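Ribosomal-protein-S5-alanine N-acetyltransferase (PDB 3IGR) probably transfers the acetyl group of acetyl-CoA to the N-terminal alanine of ribosomal protein uS5, as a member of the GNAT acetyltransferases. Local coordinates at residues Ile23-Tyr26 and Phe27-Asn30. Numbering follows the deposited sequence.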
loop_
_atom_site.group_PDB
_atom_site.type_symbol
_atom_site.label_atom_id
_atom_site.label_comp_id
_atom_site.label_asym_id
_atom_site.label_seq_id
_atom_site.Cartn_x
_atom_site.Cartn_y
_atom_site.Cartn_z
ATOM N N ILE A 23 -7.086 26.100 11.182
ATOM C CA ILE A 23 -5.753 25.939 10.587
ATOM C C ILE A 23 -4.664 26.620 11.438
ATOM O O ILE A 23 -3.568 26.077 11.598
ATOM C CB ILE A 23 -5.678 26.354 9.074
ATOM C CG1 ILE A 23 -4.384 25.837 8.427
ATOM C CG2 ILE A 23 -5.797 27.871 8.901
ATOM C CD1 ILE A 23 -4.293 24.335 8.340
ATOM N N ALA A 24 -4.978 27.794 11.980
ATOM C CA ALA A 24 -4.061 28.508 12.871
ATOM C C ALA A 24 -3.726 27.643 14.085
ATOM O O ALA A 24 -2.549 27.457 14.405
ATOM C CB ALA A 24 -4.677 29.846 13.325
ATOM N N ASN A 25 -4.770 27.122 14.748
ATOM C CA ASN A 25 -4.606 26.244 15.909
ATOM C C ASN A 25 -3.719 25.055 15.593
ATOM O O ASN A 25 -2.890 24.665 16.406
ATOM C CB ASN A 25 -5.956 25.757 16.440
ATOM C CG ASN A 25 -6.768 26.861 17.067
ATOM O OD1 ASN A 25 -6.254 27.942 17.360
ATOM N ND2 ASN A 25 -8.047 26.596 17.288
ATOM N N TYR A 26 -3.896 24.488 14.405
ATOM C CA TYR A 26 -3.120 23.331 13.984
ATOM C C TYR A 26 -1.618 23.636 13.928
ATOM O O TYR A 26 -0.812 22.831 14.388
ATOM C CB TYR A 26 -3.616 22.792 12.636
ATOM C CG TYR A 26 -2.656 21.822 11.986
ATOM C CD1 TYR A 26 -2.608 20.487 12.382
ATOM C CD2 TYR A 26 -1.785 22.240 10.972
ATOM C CE1 TYR A 26 -1.715 19.609 11.812
ATOM C CE2 TYR A 26 -0.899 21.360 10.383
ATOM C CZ TYR A 26 -0.869 20.046 10.803
ATOM O OH TYR A 26 0.011 19.170 10.214
ATOM N N PHE A 27 -1.236 24.771 13.349
ATOM C CA PHE A 27 0.185 25.065 13.225
ATOM C C PHE A 27 0.738 25.524 14.559
ATOM O O PHE A 27 1.882 25.240 14.905
ATOM C CB PHE A 27 0.465 26.065 12.091
ATOM C CG PHE A 27 0.388 25.439 10.718
ATOM C CD1 PHE A 27 1.311 24.469 10.335
ATOM C CD2 PHE A 27 -0.620 25.790 9.830
ATOM C CE1 PHE A 27 1.242 23.863 9.079
ATOM C CE2 PHE A 27 -0.700 25.188 8.568
ATOM C CZ PHE A 27 0.238 24.224 8.191
HETATM N N MSE A 28 -0.105 26.187 15.334
HETATM C CA MSE A 28 0.305 26.650 16.640
HETATM C C MSE A 28 0.484 25.450 17.574
HETATM O O MSE A 28 1.395 25.433 18.390
HETATM C CB MSE A 28 -0.710 27.670 17.136
HETATM C CG MSE A 28 -0.785 27.840 18.586
HETATM SE SE MSE A 28 -1.884 29.388 18.949
HETATM C CE MSE A 28 -3.340 29.148 17.671
ATOM N N ARG A 29 -0.371 24.439 17.405
ATOM C CA ARG A 29 -0.308 23.179 18.157
ATOM C C ARG A 29 0.967 22.388 17.839
ATOM O O ARG A 29 1.610 21.841 18.736
ATOM C CB ARG A 29 -1.561 22.332 17.858
ATOM C CG ARG A 29 -1.760 21.093 18.717
ATOM C CD ARG A 29 -3.240 20.628 18.758
ATOM N NE ARG A 29 -3.611 19.872 17.564
ATOM C CZ ARG A 29 -4.378 20.324 16.566
ATOM N NH1 ARG A 29 -4.906 21.545 16.593
ATOM N NH2 ARG A 29 -4.632 19.540 15.531
ATOM N N ASN A 30 1.342 22.349 16.561
ATOM C CA ASN A 30 2.502 21.585 16.125
ATOM C C ASN A 30 3.786 22.397 15.881
ATOM O O ASN A 30 4.745 21.877 15.302
ATOM C CB ASN A 30 2.135 20.756 14.888
ATOM C CG ASN A 30 1.131 19.678 15.196
ATOM O OD1 ASN A 30 1.497 18.581 15.593
ATOM N ND2 ASN A 30 -0.150 19.984 15.016
#
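Y26 meets F27 and R29 in the last turn of helix 20-29 and N30 just beyond it, and its side chain can be followed outward atom by atom. CB and CG lie beside the backbone N of F27. With CG anti to the backbone N (chi1 166°), the ring swings past the F27 side chain and presents one edge to it. CD2 stands over the centre of the F27 ring, and Y26 CE2 comes 3.5 Å from F27 CE1. The stack is T-shaped, with planes at 72° and centroids 4.8 Å apart. On the side away from F27, Y26 CD1 and CE1 each lie 3.6 Å from N30 ND2, which approaches obliquely, while R29 NH2, also a donor to the I80 carbonyl O, approaches Y26 CD1 in the ring plane. The phenol OH ends in a hydrogen bond with S102.

The Y26 carbonyl O is gripped twice by N30: it accepts N30 N at 3.1 Å and also N30 ND2 at 3.0 Å, the latter nearly straight (169°) and in the carbonyl plane. D104 takes ND2 too and forms a salt bridge with R29 NE, while N30 OD1 receives S105 N, so both ends of the amide are held. I23 runs alongside F27, I23 CD1 3.7 Å from F27 CE2.

This side of the helix packs against the central GNAT sheet: I23 and F27 rest on strands 68-74 and 79-90, Y26 on 79-90, with helix 48-63 touching I23 and A24.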